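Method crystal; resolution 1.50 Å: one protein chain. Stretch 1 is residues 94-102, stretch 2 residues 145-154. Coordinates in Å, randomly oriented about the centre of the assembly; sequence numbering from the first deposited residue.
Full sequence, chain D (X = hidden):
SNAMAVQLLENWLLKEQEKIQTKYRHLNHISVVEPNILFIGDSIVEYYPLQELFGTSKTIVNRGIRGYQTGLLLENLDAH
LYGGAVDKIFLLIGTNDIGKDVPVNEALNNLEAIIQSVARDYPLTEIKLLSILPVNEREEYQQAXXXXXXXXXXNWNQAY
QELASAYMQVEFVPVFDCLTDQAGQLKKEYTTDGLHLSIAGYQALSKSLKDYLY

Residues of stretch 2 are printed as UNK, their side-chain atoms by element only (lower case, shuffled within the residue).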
# COMPACT_ATOMS: atom_id res chain seq x y z
N GLY D 94 22.71 -19.21 -7.72
CA GLY D 94 23.65 -20.31 -7.75
C GLY D 94 23.90 -20.84 -9.13
O GLY D 94 24.97 -21.40 -9.36
N THR D 95 22.95 -20.68 -10.07
CA THR D 95 23.17 -21.26 -11.41
C THR D 95 24.41 -20.67 -12.07
O THR D 95 25.07 -21.36 -12.85
CB THR D 95 21.92 -21.19 -12.33
OG1 THR D 95 22.08 -22.14 -13.42
CG2 THR D 95 21.68 -19.79 -12.90
N ASN D 96 24.73 -19.42 -11.73
CA ASN D 96 25.89 -18.78 -12.33
C ASN D 96 27.16 -19.16 -11.61
O ASN D 96 28.24 -19.19 -12.24
CB ASN D 96 25.69 -17.27 -12.44
CG ASN D 96 24.53 -16.93 -13.36
OD1 ASN D 96 24.27 -17.64 -14.33
ND2 ASN D 96 23.77 -15.90 -13.00
N ASP D 97 27.06 -19.52 -10.33
CA ASP D 97 28.20 -20.12 -9.63
C ASP D 97 28.55 -21.45 -10.32
O ASP D 97 29.71 -21.71 -10.60
CB ASP D 97 27.85 -20.37 -8.16
CG ASP D 97 27.65 -19.09 -7.38
OD1 ASP D 97 28.52 -18.78 -6.52
OD2 ASP D 97 26.61 -18.42 -7.60
N ILE D 98 27.54 -22.27 -10.60
CA ILE D 98 27.77 -23.52 -11.33
C ILE D 98 28.38 -23.23 -12.72
O ILE D 98 29.34 -23.88 -13.13
CB ILE D 98 26.48 -24.36 -11.46
CG1 ILE D 98 26.05 -24.86 -10.07
CG2 ILE D 98 26.72 -25.54 -12.47
CD1 ILE D 98 24.72 -25.58 -10.08
N GLY D 99 27.83 -22.26 -13.43
CA GLY D 99 28.32 -21.94 -14.79
C GLY D 99 29.75 -21.38 -14.83
O GLY D 99 30.39 -21.41 -15.91
N LYS D 100 30.24 -20.89 -13.69
CA LYS D 100 31.61 -20.37 -13.53
C LYS D 100 32.52 -21.33 -12.76
O LYS D 100 33.67 -20.97 -12.44
CB LYS D 100 31.58 -19.03 -12.81
CG LYS D 100 31.08 -17.88 -13.65
CD LYS D 100 32.10 -17.44 -14.67
CE LYS D 100 31.53 -16.38 -15.60
NZ LYS D 100 32.55 -16.07 -16.66
N ASP D 101 32.02 -22.52 -12.47
CA ASP D 101 32.80 -23.56 -11.76
C ASP D 101 33.29 -23.13 -10.36
O ASP D 101 34.35 -23.55 -9.90
CB ASP D 101 33.95 -24.06 -12.64
CG ASP D 101 34.23 -25.54 -12.46
OD1 ASP D 101 33.37 -26.28 -11.93
OD2 ASP D 101 35.34 -25.97 -12.84
N VAL D 102 32.50 -22.29 -9.69
CA VAL D 102 32.74 -21.92 -8.28
C VAL D 102 32.62 -23.17 -7.40
O VAL D 102 31.69 -23.94 -7.60
CB VAL D 102 31.69 -20.88 -7.82
CG1 VAL D 102 31.79 -20.63 -6.31
CG2 VAL D 102 31.90 -19.59 -8.58
N UNK D 145 23.40 -22.80 -21.78
CA UNK D 145 23.51 -23.78 -20.70
C UNK D 145 24.97 -24.00 -20.28
O UNK D 145 25.28 -24.10 -19.08
c UNK D 145 22.78 -25.09 -21.07
c UNK D 145 23.07 -26.20 -20.08
c UNK D 145 21.29 -24.82 -21.16
N UNK D 146 25.87 -24.06 -21.27
CA UNK D 146 27.31 -24.13 -21.00
C UNK D 146 27.62 -25.34 -20.11
O UNK D 146 27.09 -26.44 -20.33
c UNK D 146 31.28 -21.90 -19.24
c UNK D 146 29.91 -22.09 -19.27
c UNK D 146 29.26 -22.59 -20.39
c UNK D 146 30.02 -22.86 -21.53
c UNK D 146 32.03 -22.19 -20.38
o UNK D 146 33.39 -22.00 -20.35
c UNK D 146 27.77 -22.79 -20.40
c UNK D 146 31.42 -22.68 -21.52
N UNK D 147 28.46 -25.17 -19.10
CA UNK D 147 28.88 -26.33 -18.31
C UNK D 147 27.87 -26.78 -17.23
O UNK D 147 28.13 -27.71 -16.47
c UNK D 147 30.24 -24.98 -16.64
c UNK D 147 31.58 -24.80 -15.87
c UNK D 147 31.35 -25.88 -18.79
c UNK D 147 30.28 -26.11 -17.68
N UNK D 148 26.72 -26.12 -17.15
CA UNK D 148 25.69 -26.56 -16.20
C UNK D 148 25.15 -27.92 -16.63
O UNK D 148 25.07 -28.22 -17.83
n UNK D 148 24.15 -21.81 -15.70
c UNK D 148 24.95 -24.16 -15.77
c UNK D 148 23.77 -23.19 -16.00
c UNK D 148 24.91 -21.06 -16.48
n UNK D 148 25.20 -19.83 -16.13
c UNK D 148 24.55 -25.55 -16.17
n UNK D 148 25.42 -21.55 -17.63
N UNK D 149 24.78 -28.73 -15.64
CA UNK D 149 24.10 -30.01 -15.90
C UNK D 149 23.11 -30.21 -14.79
O UNK D 149 23.27 -29.65 -13.70
c UNK D 149 25.08 -31.18 -15.92
o UNK D 149 25.52 -31.51 -14.62
N UNK D 150 22.07 -30.99 -15.06
CA UNK D 150 21.06 -31.24 -14.05
C UNK D 150 21.57 -32.11 -12.90
O UNK D 150 21.05 -32.02 -11.79
o UNK D 150 18.78 -29.61 -15.01
n UNK D 150 18.79 -31.01 -16.80
c UNK D 150 19.77 -31.77 -14.68
c UNK D 150 19.06 -30.71 -15.51
N UNK D 151 22.59 -32.93 -13.16
CA UNK D 151 23.22 -33.70 -12.06
C UNK D 151 23.94 -32.76 -11.08
O UNK D 151 23.81 -32.93 -9.87
c UNK D 151 23.81 -35.20 -15.07
o UNK D 151 23.16 -34.24 -15.59
c UNK D 151 23.51 -35.69 -13.65
c UNK D 151 24.15 -34.79 -12.58
o UNK D 151 24.74 -35.78 -15.67
N UNK D 152 24.68 -31.78 -11.60
CA UNK D 152 25.35 -30.78 -10.75
C UNK D 152 24.30 -29.98 -9.99
O UNK D 152 24.42 -29.78 -8.77
c UNK D 152 27.91 -29.30 -13.30
c UNK D 152 29.25 -29.74 -13.94
c UNK D 152 26.18 -29.78 -11.57
n UNK D 152 29.88 -28.62 -14.74
c UNK D 152 27.40 -30.33 -12.28
N UNK D 153 23.29 -29.51 -10.71
CA UNK D 153 22.23 -28.69 -10.09
C UNK D 153 21.55 -29.47 -8.95
O UNK D 153 21.37 -28.92 -7.86
c UNK D 153 21.21 -28.18 -11.13
c UNK D 153 19.99 -27.61 -10.45
c UNK D 153 21.89 -27.10 -11.99
c UNK D 153 21.23 -26.87 -13.32
N UNK D 154 21.19 -30.73 -9.20
CA UNK D 154 20.60 -31.58 -8.15
C UNK D 154 21.54 -31.78 -6.94
O UNK D 154 21.08 -31.77 -5.81
c UNK D 154 18.42 -34.06 -10.19
n UNK D 154 17.26 -34.55 -9.75
c UNK D 154 20.15 -32.91 -8.74
c UNK D 154 18.88 -32.76 -9.54
o UNK D 154 19.08 -34.61 -11.08
O HOH W 1 30.34 -26.39 -12.84

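Position 145 carries three carbons, one bonded to CA and bearing the other two, and none comes within reach of stretch 1; a fork at CB with two single-carbon arms is Val 145. Position 146 has one carbon, then a six-carbon ring bearing one oxygen; a ring carbon lies 3.5 Å from Gly 99 O, which sits at the ring edge, near the ring plane. This is Tyr 146, and the touching atom is CD2. At position 147 four carbons fork at the first, one arm two carbons long. CA-to-CB points sideways, yet the end comes nearer, the last carbon of the longer arm lying 3.6 Å from Gly 99 O and 4.1 Å from Asp 101 CB: Ile 147, touching through CD1.

Position 148 shows three carbons, a nitrogen, then a carbon carrying two more nitrogens. One terminal nitrogen lies 3.0 Å from Asn 96 OD1; the chain nitrogen lies 3.0 Å from Thr 95 O and 3.1 Å from Thr 95 OG1. This guanidinium identifies Arg 148. NH2 donates to Asn 96 OD1 (142°), while NE makes weak bonds to Thr 95 O (123°) and Thr 95 OG1 (129°). NH1 turns back to its own stretch, donating to Val 145 O at 2.9 Å and so bracing the type II' turn from Val 145 to Arg 148.

Position 149 has one carbon and one oxygen, without contact to stretch 1: Ser 149, an N-cap. Position 150 has two carbons, the second carrying one oxygen and one nitrogen, all out of reach of stretch 1: Asn 150. Position 151 has three carbons, the third bearing two oxygens, far from stretch 1: Glu 151.

Position 152 has four carbons in a row ending in nitrogen, one carbon 4.0 Å from Ile 98 CG2: Lys 152, packing through CD. Its backbone N donates to Ser 149 OG at 3.1 Å, the capping bond; NZ donates to Ile 147 O at 2.6 Å. Position 153 repeats the four-carbon fork, the first carbon of its longer arm 3.7 Å from Ile 98 CD1: Ile 153. Position 154 has three carbons, the third carrying oxygen and nitrogen, beyond reach of stretch 1: Gln 154.

The contact buries 446 Å², both sides summed. Arg 148 lays one guanidinium face over Gly 99 CA, 3.9 Å from CZ; an ideal CB on Gly 99 would clash with Arg 148 NH2 at 2.5 Å. Beside this polar anchor, Ile 98 supplies apolar packing. A water O donates to Ile 98 O (2.7 Å) and Asp 101 OD1 (3.2 Å), accepting from Lys 152 NZ (3.0 Å).

Stretch 2 145-154: VYIRSNEKIQ
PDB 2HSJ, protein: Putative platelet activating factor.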